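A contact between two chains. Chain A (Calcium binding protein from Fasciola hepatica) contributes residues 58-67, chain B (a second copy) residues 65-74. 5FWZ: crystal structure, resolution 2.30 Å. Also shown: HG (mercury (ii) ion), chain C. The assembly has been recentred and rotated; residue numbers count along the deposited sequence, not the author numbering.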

# COMPACT_ATOMS: atom_id res chain seq x y z
N ARG A 58 -5.17 -3.10 -16.64
CA ARG A 58 -4.34 -2.15 -15.92
C ARG A 58 -5.25 -1.14 -15.22
O ARG A 58 -6.44 -1.07 -15.53
N VAL A 59 -4.76 -0.41 -14.21
CA VAL A 59 -3.41 -0.49 -13.66
C VAL A 59 -3.44 -1.03 -12.22
O VAL A 59 -4.11 -0.45 -11.34
N TRP A 60 -2.71 -2.11 -11.96
CA TRP A 60 -2.63 -2.67 -10.60
C TRP A 60 -1.49 -2.09 -9.76
O TRP A 60 -0.43 -1.73 -10.28
N GLN A 61 -1.75 -2.00 -8.46
CA GLN A 61 -0.69 -1.80 -7.46
C GLN A 61 -0.64 -2.96 -6.52
O GLN A 61 -1.65 -3.59 -6.29
N CYS A 62 0.55 -3.27 -6.02
CA CYS A 62 0.79 -4.44 -5.17
C CYS A 62 1.61 -4.01 -3.99
O CYS A 62 2.72 -3.54 -4.18
N VAL A 63 1.13 -4.24 -2.79
CA VAL A 63 1.93 -3.98 -1.60
C VAL A 63 2.03 -5.27 -0.83
O VAL A 63 1.01 -5.86 -0.51
N ILE A 64 3.26 -5.69 -0.53
CA ILE A 64 3.48 -6.83 0.34
C ILE A 64 4.01 -6.28 1.64
O ILE A 64 4.81 -5.37 1.63
N LEU A 65 3.56 -6.82 2.76
CA LEU A 65 3.97 -6.28 4.04
C LEU A 65 3.92 -7.31 5.14
O LEU A 65 3.29 -8.34 5.01
N THR A 66 4.64 -7.02 6.22
CA THR A 66 4.54 -7.77 7.46
C THR A 66 4.05 -6.78 8.50
O THR A 66 4.18 -5.58 8.33
N GLY A 67 3.47 -7.28 9.56
CA GLY A 67 2.90 -6.42 10.57
C GLY A 67 1.49 -6.04 10.23
O GLY A 67 0.82 -6.73 9.47
N LEU B 65 1.53 1.46 7.90
CA LEU B 65 1.89 0.11 8.24
C LEU B 65 2.98 0.05 9.30
O LEU B 65 3.66 1.02 9.54
N THR B 66 3.08 -1.10 9.94
CA THR B 66 4.19 -1.42 10.82
C THR B 66 4.88 -2.61 10.19
O THR B 66 4.29 -3.34 9.40
N GLY B 67 6.13 -2.82 10.53
CA GLY B 67 6.90 -3.89 9.93
C GLY B 67 7.53 -3.44 8.64
O GLY B 67 7.73 -2.26 8.42
N SER B 68 7.87 -4.42 7.82
CA SER B 68 8.52 -4.19 6.52
C SER B 68 7.52 -4.17 5.40
O SER B 68 6.39 -4.56 5.58
N TYR B 69 7.94 -3.71 4.23
CA TYR B 69 7.08 -3.67 3.06
C TYR B 69 7.90 -3.67 1.77
O TYR B 69 9.05 -3.22 1.74
N TRP B 70 7.29 -4.16 0.71
CA TRP B 70 7.89 -4.19 -0.63
C TRP B 70 6.76 -3.87 -1.58
O TRP B 70 5.74 -4.54 -1.52
N MET B 71 6.89 -2.86 -2.42
CA MET B 71 5.80 -2.54 -3.33
C MET B 71 6.18 -2.33 -4.79
O MET B 71 7.35 -2.18 -5.13
N HIS B 72 5.17 -2.35 -5.65
CA HIS B 72 5.29 -1.92 -7.02
C HIS B 72 4.00 -1.27 -7.47
O HIS B 72 2.93 -1.90 -7.37
N PHE B 73 4.09 -0.03 -7.95
CA PHE B 73 2.98 0.61 -8.67
C PHE B 73 3.23 0.81 -10.17
O PHE B 73 2.38 0.49 -11.00
N SER B 74 4.37 1.39 -10.52
CA SER B 74 4.61 1.78 -11.91
C SER B 74 6.07 2.18 -12.10
O SER B 74 6.59 3.02 -11.36

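Two copies of the protein meet here edge to edge, through one strand from each, running antiparallel. The side chains alternate between the two faces of the sheet.

The apolar centre lies on the face that carries A:Ile64 and B:Trp70. B:Trp70 (chi1 m, chi2 -91°) has the largest area covered by the other stretch, 80 Å². The end of its side chain comes nearer to chain A. A:Ile64 (m, t) meets the ring, with CG2 3.9 Å from B:Trp70 CE3. A:Thr66 CG2 lies at the ring edge, 4.0 Å from B:Trp70 CZ3. The tryptophan therefore spans two residues of chain A that are next but one in sequence.

The other face carries A:Val63 and A:Leu65, paired with B:Met71 and B:Tyr69. A:Val63 (t) places CG2 4.3 Å from B:Met71 CB. B:Met71 adopts p, t, m. A:Leu65 (chi1 p, chi2 98°, between wells) and B:Tyr69 (p, chi2 -75°) pack at their bases, with A:Leu65 CB 4.2 Å from B:Tyr69 CB. The tyrosine ring then leads away, and its OH is hydrogen-bonded elsewhere in the structure.

Toward the start of the chain A stretch, B:Phe73 (t, chi2 56°) covers A:Val59 and A:Gln61. Its CB leaves sideways, but the ring end comes nearer. A:Val59 (t) points toward chain B, and its CG1 is 3.9 Å from B:Phe73 CE1. B:Phe73 is poorly ordered, so its ring position deserves caution.

A:Cys62 (t) and B:His72 (t, chi2 64°) lie on the same face of the sheet as B:Trp70. A:Cys62 SG binds the mercury ion HG at 2.4 Å; a second ligand comes from elsewhere in the structure. The backbones of this pair are joined by two hydrogen bonds, A:Cys62 N to B:His72 O and B:His72 N to A:Cys62 O, both 3.1 Å. A:Ile64 and B:Trp70 are joined the same way: A:Ile64 N to B:Trp70 O and B:Trp70 N to A:Ile64 O are both 2.9 Å.

The polar edge lies at A:Thr66 (p). Its OG1 accepts a hydrogen bond from B:Ser68 N at 3.1 Å, while A:Thr66 N donates to B:Ser68 O, also at 3.1 Å. The bond to A:Thr66 OG1 is the one hydrogen bond across the contact that uses a side chain; the other five are backbone to backbone. B:Ser68 (m) points its CB sideways.

Beyond it, A:Gly67 and B:Gly67 face each other. A CB on A:Gly67 would clash with B:Thr66 O, and one on B:Gly67 with A:Thr66 O. A:Thr66 O and B:Thr66 O are only 2.5 Å apart, a tight approach of two acceptors and not a hydrogen bond.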

# COMPACT_ATOMS: atom_id res chain seq x y z
CB ARG A 58 -3.36 -1.50 -16.90
CG ARG A 58 -2.38 -2.52 -17.52
CD ARG A 58 -1.81 -2.07 -18.86
NE ARG A 58 -2.87 -1.83 -19.84
CZ ARG A 58 -2.73 -1.27 -21.04
NH1 ARG A 58 -1.53 -0.88 -21.49
NH2 ARG A 58 -3.80 -1.09 -21.82
CB VAL A 59 -2.78 0.92 -13.63
CG1 VAL A 59 -1.34 0.85 -13.14
CG2 VAL A 59 -2.84 1.57 -15.02
CB TRP A 60 -2.53 -4.20 -10.63
CG TRP A 60 -3.80 -4.81 -11.07
CD1 TRP A 60 -4.18 -5.07 -12.35
CD2 TRP A 60 -4.89 -5.19 -10.25
NE1 TRP A 60 -5.43 -5.58 -12.38
CE2 TRP A 60 -5.90 -5.69 -11.11
CE3 TRP A 60 -5.11 -5.20 -8.87
CZ2 TRP A 60 -7.13 -6.18 -10.63
CZ3 TRP A 60 -6.33 -5.68 -8.38
CH2 TRP A 60 -7.33 -6.17 -9.27
CB GLN A 61 -0.84 -0.51 -6.67
CG GLN A 61 -2.23 -0.05 -6.39
CD GLN A 61 -2.80 0.86 -7.46
OE1 GLN A 61 -3.85 0.59 -8.03
NE2 GLN A 61 -2.11 1.96 -7.73
CB CYS A 62 1.58 -5.57 -5.88
SG CYS A 62 1.96 -6.98 -4.74
CB VAL A 63 1.27 -2.91 -0.68
CG1 VAL A 63 2.15 -2.62 0.55
CG2 VAL A 63 0.98 -1.66 -1.47
CB ILE A 64 4.45 -7.86 -0.26
CG1 ILE A 64 3.91 -8.36 -1.60
CG2 ILE A 64 4.69 -9.01 0.72
CD1 ILE A 64 4.93 -9.07 -2.44
CB LEU A 65 3.11 -5.04 4.38
CG LEU A 65 1.66 -5.24 4.80
CD1 LEU A 65 1.51 -5.21 6.31
CD2 LEU A 65 0.75 -4.17 4.23
CB THR A 66 5.90 -8.36 7.87
OG1 THR A 66 6.79 -7.32 8.29
CG2 THR A 66 6.53 -9.11 6.71
CB LEU B 65 2.31 -0.67 6.97
CG LEU B 65 3.66 -0.35 6.31
CD1 LEU B 65 4.72 -1.35 6.72
CD2 LEU B 65 3.56 -0.37 4.80
CB THR B 66 3.71 -1.75 12.24
OG1 THR B 66 3.03 -3.01 12.26
CG2 THR B 66 2.77 -0.68 12.75
CB SER B 68 9.51 -5.31 6.28
OG SER B 68 10.38 -5.35 7.40
CB TYR B 69 6.14 -2.43 3.12
CG TYR B 69 6.85 -1.15 2.80
CD1 TYR B 69 7.70 -0.55 3.73
CD2 TYR B 69 6.76 -0.57 1.53
CE1 TYR B 69 8.39 0.61 3.42
CE2 TYR B 69 7.46 0.58 1.22
CZ TYR B 69 8.28 1.16 2.17
OH TYR B 69 8.97 2.31 1.90
CB TRP B 70 8.41 -5.60 -0.92
CG TRP B 70 9.34 -6.06 0.12
CD1 TRP B 70 10.68 -5.90 0.12
CD2 TRP B 70 9.01 -6.68 1.38
NE1 TRP B 70 11.22 -6.41 1.27
CE2 TRP B 70 10.22 -6.90 2.06
CE3 TRP B 70 7.82 -7.10 1.97
CZ2 TRP B 70 10.27 -7.50 3.32
CZ3 TRP B 70 7.87 -7.72 3.22
CH2 TRP B 70 9.09 -7.90 3.88
CB MET B 71 5.01 -1.34 -2.82
CG MET B 71 5.67 0.02 -2.94
SD MET B 71 4.56 1.31 -2.34
CE MET B 71 3.54 1.75 -3.79
CB HIS B 72 5.62 -3.10 -7.95
CG HIS B 72 5.99 -2.67 -9.34
ND1 HIS B 72 7.10 -1.91 -9.62
CD2 HIS B 72 5.35 -2.84 -10.52
CE1 HIS B 72 7.15 -1.66 -10.91
NE2 HIS B 72 6.10 -2.21 -11.48
CB PHE B 73 2.62 1.95 -8.03
CG PHE B 73 1.67 2.78 -8.88
CD1 PHE B 73 0.44 2.27 -9.28
CD2 PHE B 73 2.02 4.07 -9.28
CE1 PHE B 73 -0.42 3.03 -10.06
CE2 PHE B 73 1.15 4.84 -10.04
CZ PHE B 73 -0.07 4.32 -10.44
CB SER B 74 3.70 2.97 -12.26
OG SER B 74 3.95 3.49 -13.56
HG HG C . -0.05 -8.17 -4.38